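Long-range contact in aminotransferase (Bacillus subtilis, PDB 6L1N), which acts as a pyridoxal-phosphate-dependent aminotransferase encoded in the operon for biosynthesis of the dipeptide antibiotic bacilysin: residues V326-P331 with V366-V371. Sequence-based numbering, arbitrary orientation.
Sequences VWAEIP and VRISMV. With GLY (glycine), chain C.
V326 and I368 form a hydrogen-bonded pair where two antiparallel strands, 325-329 and 365-369, meet in the small mixed sheet of this fold-type I aminotransferase. V326 N reaches I368 O at 2.8 Å, almost straight at the hydrogen (176°), and I368 N returns to V326 O; A328 and V366 exchange a second such pair of bonds. On the tightly packed face I368 packs on F305 of helix 289-313 and V366 on F340 of helix 337-347, with V326 and A328 beside them. Here M370, its chain bent at chi2 and chi3, lays CE 3.9 Å from V326 CG2, while at the other end the I330 side chain crosses that of V366 at about a right angle, CG1 and CD1 each 3.9 Å from V366 CG1.

The face of W327 and R367 is more loosely knit within the pair. R367 CB sits at the edge of the indole, 4.1 Å from W327 CE3; the ring leans toward the neighbouring strand, CE3 3.6 Å from V366 O, while the rest of R367 leads away. With CG anti to the backbone N (chi1 -167°) and a bend at chi3, R367 extends into the active site, where N178 also holds NH1. The guanidinium meets the carboxylate of the bound glycine edge-on in a two-pronged grip, NH1 to GLY O at 2.8 Å and NH2 to GLY OXT at 3.0 Å.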
ATOM      1  N   VAL A 326     -24.467  -0.600 -15.329  1.00 15.90           N
ATOM      2  CA  VAL A 326     -25.917  -0.544 -15.465  1.00 17.58           C
ATOM      3  C   VAL A 326     -26.518  -0.965 -14.127  1.00 16.30           C
ATOM      4  O   VAL A 326     -26.238  -2.048 -13.686  1.00 18.71           O
ATOM      5  CB  VAL A 326     -26.373  -1.570 -16.554  1.00 18.80           C
ATOM      6  CG1 VAL A 326     -27.869  -1.647 -16.634  1.00 23.23           C
ATOM      7  CG2 VAL A 326     -25.787  -1.164 -17.915  1.00 21.60           C
ATOM      8  N   TRP A 327     -27.417  -0.172 -13.575  1.00 15.12           N
ATOM      9  CA  TRP A 327     -28.055  -0.434 -12.274  1.00 15.26           C
ATOM     10  C   TRP A 327     -29.504  -0.824 -12.544  1.00 16.48           C
ATOM     11  O   TRP A 327     -30.364   0.023 -12.758  1.00 20.43           O
ATOM     12  CB  TRP A 327     -27.989   0.860 -11.459  1.00 14.85           C
ATOM     13  CG  TRP A 327     -28.511   0.832 -10.063  1.00 15.33           C
ATOM     14  CD1 TRP A 327     -29.457   1.664  -9.525  1.00 16.30           C
ATOM     15  CD2 TRP A 327     -28.058  -0.013  -8.973  1.00 15.45           C
ATOM     16  NE1 TRP A 327     -29.669   1.349  -8.196  1.00 17.22           N
ATOM     17  CE2 TRP A 327     -28.809   0.353  -7.817  1.00 16.31           C
ATOM     18  CE3 TRP A 327     -27.097  -1.001  -8.862  1.00 14.26           C
ATOM     19  CZ2 TRP A 327     -28.620  -0.250  -6.568  1.00 15.39           C
ATOM     20  CZ3 TRP A 327     -26.891  -1.607  -7.619  1.00 16.06           C
ATOM     21  CH2 TRP A 327     -27.650  -1.212  -6.476  1.00 16.58           C
ATOM     22  N   ALA A 328     -29.745  -2.113 -12.551  1.00 18.23           N
ATOM     23  CA  ALA A 328     -30.971  -2.702 -13.041  1.00 18.72           C
ATOM     24  C   ALA A 328     -31.830  -3.256 -11.876  1.00 19.99           C
ATOM     25  O   ALA A 328     -31.341  -3.963 -10.989  1.00 17.19           O
ATOM     26  CB  ALA A 328     -30.615  -3.817 -13.980  1.00 18.87           C
ATOM     27  N   GLU A 329     -33.112  -2.927 -11.911  1.00 20.29           N
ATOM     28  CA  GLU A 329     -34.094  -3.439 -10.992  1.00 24.10           C
ATOM     29  C   GLU A 329     -34.358  -4.903 -11.354  1.00 21.62           C
ATOM     30  O   GLU A 329     -34.478  -5.246 -12.522  1.00 24.48           O
ATOM     31  CB  GLU A 329     -35.383  -2.584 -11.075  1.00 30.01           C
ATOM     32  CG  GLU A 329     -36.148  -2.508  -9.774  1.00 36.46           C
ATOM     33  CD  GLU A 329     -37.385  -1.613  -9.861  1.00 45.58           C
ATOM     34  OE1 GLU A 329     -37.449  -0.726 -10.745  1.00 51.69           O
ATOM     35  OE2 GLU A 329     -38.299  -1.797  -9.033  1.00 51.26           O
ATOM     36  N   ILE A 330     -34.402  -5.771 -10.364  1.00 18.94           N
ATOM     37  CA  ILE A 330     -34.589  -7.226 -10.596  1.00 22.01           C
ATOM     38  C   ILE A 330     -36.043  -7.552 -10.925  1.00 22.70           C
ATOM     39  O   ILE A 330     -36.915  -7.075 -10.238  1.00 22.36           O
ATOM     40  CB  ILE A 330     -34.190  -8.011  -9.335  1.00 24.44           C
ATOM     41  CG1 ILE A 330     -32.700  -7.807  -9.080  1.00 26.42           C
ATOM     42  CG2 ILE A 330     -34.487  -9.499  -9.418  1.00 24.89           C
ATOM     43  CD1 ILE A 330     -32.287  -8.271  -7.708  1.00 28.23           C
ATOM     44  N   PRO A 331     -36.300  -8.431 -11.927  1.00 23.18           N
ATOM     45  CA  PRO A 331     -37.719  -8.744 -12.202  1.00 23.40           C
ATOM     46  C   PRO A 331     -38.385  -9.467 -11.037  1.00 21.49           C
ATOM     47  O   PRO A 331     -37.711 -10.137 -10.211  1.00 19.00           O
ATOM     48  CB  PRO A 331     -37.675  -9.598 -13.490  1.00 24.56           C
ATOM     49  CG  PRO A 331     -36.316  -9.333 -14.079  1.00 26.26           C
ATOM     50  CD  PRO A 331     -35.405  -9.085 -12.908  1.00 23.90           C
ATOM     51  N   VAL A 366     -29.430  -5.108  -9.250  1.00 17.19           N
ATOM     52  CA  VAL A 366     -28.107  -5.637  -9.578  1.00 16.11           C
ATOM     53  C   VAL A 366     -27.316  -4.616 -10.386  1.00 15.27           C
ATOM     54  O   VAL A 366     -27.881  -3.729 -11.071  1.00 15.00           O
ATOM     55  CB  VAL A 366     -28.154  -6.998 -10.333  1.00 19.57           C
ATOM     56  CG1 VAL A 366     -28.845  -8.055  -9.508  1.00 19.81           C
ATOM     57  CG2 VAL A 366     -28.790  -6.840 -11.719  1.00 20.04           C
ATOM     58  N   ARG A 367     -25.993  -4.701 -10.235  1.00 14.70           N
ATOM     59  CA  ARG A 367     -25.043  -3.891 -10.973  1.00 16.01           C
ATOM     60  C   ARG A 367     -24.425  -4.806 -12.043  1.00 14.81           C
ATOM     61  O   ARG A 367     -23.975  -5.905 -11.746  1.00 15.91           O
ATOM     62  CB  ARG A 367     -23.964  -3.295 -10.045  1.00 16.26           C
ATOM     63  CG  ARG A 367     -23.114  -2.203 -10.680  1.00 16.59           C
ATOM     64  CD  ARG A 367     -21.832  -1.937  -9.896  1.00 15.60           C
ATOM     65  NE  ARG A 367     -20.865  -3.008 -10.023  1.00 15.30           N
ATOM     66  CZ  ARG A 367     -19.634  -2.998  -9.498  1.00 15.43           C
ATOM     67  NH1 ARG A 367     -19.218  -1.971  -8.796  1.00 14.72           N
ATOM     68  NH2 ARG A 367     -18.837  -4.023  -9.689  1.00 16.16           N
ATOM     69  N   ILE A 368     -24.480  -4.354 -13.286  1.00 14.01           N
ATOM     70  CA  ILE A 368     -23.904  -5.043 -14.421  1.00 16.06           C
ATOM     71  C   ILE A 368     -22.852  -4.122 -15.043  1.00 15.50           C
ATOM     72  O   ILE A 368     -23.141  -3.031 -15.467  1.00 16.49           O
ATOM     73  CB  ILE A 368     -24.995  -5.395 -15.471  1.00 17.70           C
ATOM     74  CG1 ILE A 368     -26.189  -6.086 -14.766  1.00 18.96           C
ATOM     75  CG2 ILE A 368     -24.447  -6.330 -16.514  1.00 16.91           C
ATOM     76  CD1 ILE A 368     -27.436  -6.201 -15.621  1.00 20.97           C
ATOM     77  N   SER A 369     -21.630  -4.607 -15.120  1.00 16.62           N
ATOM     78  CA  SER A 369     -20.492  -3.859 -15.663  1.00 16.22           C
ATOM     79  C   SER A 369     -20.270  -4.141 -17.145  1.00 14.08           C
ATOM     80  O   SER A 369     -20.224  -5.284 -17.548  1.00 15.62           O
ATOM     81  CB  SER A 369     -19.241  -4.321 -14.942  1.00 16.93           C
ATOM     82  OG  SER A 369     -19.443  -4.259 -13.538  1.00 24.15           O
ATOM     83  N   MET A 370     -20.115  -3.087 -17.931  1.00 15.23           N
ATOM     84  CA  MET A 370     -20.024  -3.210 -19.394  1.00 16.65           C
ATOM     85  C   MET A 370     -18.536  -3.433 -19.763  1.00 16.76           C
ATOM     86  O   MET A 370     -17.971  -2.636 -20.479  1.00 16.72           O
ATOM     87  CB  MET A 370     -20.578  -1.943 -20.080  1.00 17.07           C
ATOM     88  CG  MET A 370     -22.070  -1.693 -19.893  1.00 17.58           C
ATOM     89  SD  MET A 370     -23.129  -2.997 -20.557  1.00 19.00           S
ATOM     90  CE  MET A 370     -23.416  -3.992 -19.108  1.00 18.67           C
ATOM     91  N   VAL A 371     -17.951  -4.529 -19.281  1.00 16.15           N
ATOM     92  CA  VAL A 371     -16.547  -4.830 -19.446  1.00 21.27           C
ATOM     93  C   VAL A 371     -16.349  -6.036 -20.371  1.00 22.59           C
ATOM     94  O   VAL A 371     -15.484  -6.852 -20.136  1.00 24.89           O
ATOM     95  CB  VAL A 371     -15.826  -5.056 -18.087  1.00 20.44           C
ATOM     96  CG1 VAL A 371     -15.719  -3.726 -17.336  1.00 21.81           C
ATOM     97  CG2 VAL A 371     -16.483  -6.179 -17.261  1.00 19.12           C
TER
HETATM   98  N   GLY C 401     -14.655  -1.045  -9.430  1.00 38.94           N
HETATM   99  CA  GLY C 401     -15.286  -1.005  -8.096  1.00 35.67           C
HETATM  100  C   GLY C 401     -16.217  -2.171  -8.032  1.00 36.12           C
HETATM  101  O   GLY C 401     -17.034  -2.268  -7.140  1.00 34.00           O
HETATM  102  OXT GLY C 401     -16.121  -3.046  -8.892  1.00 32.13           O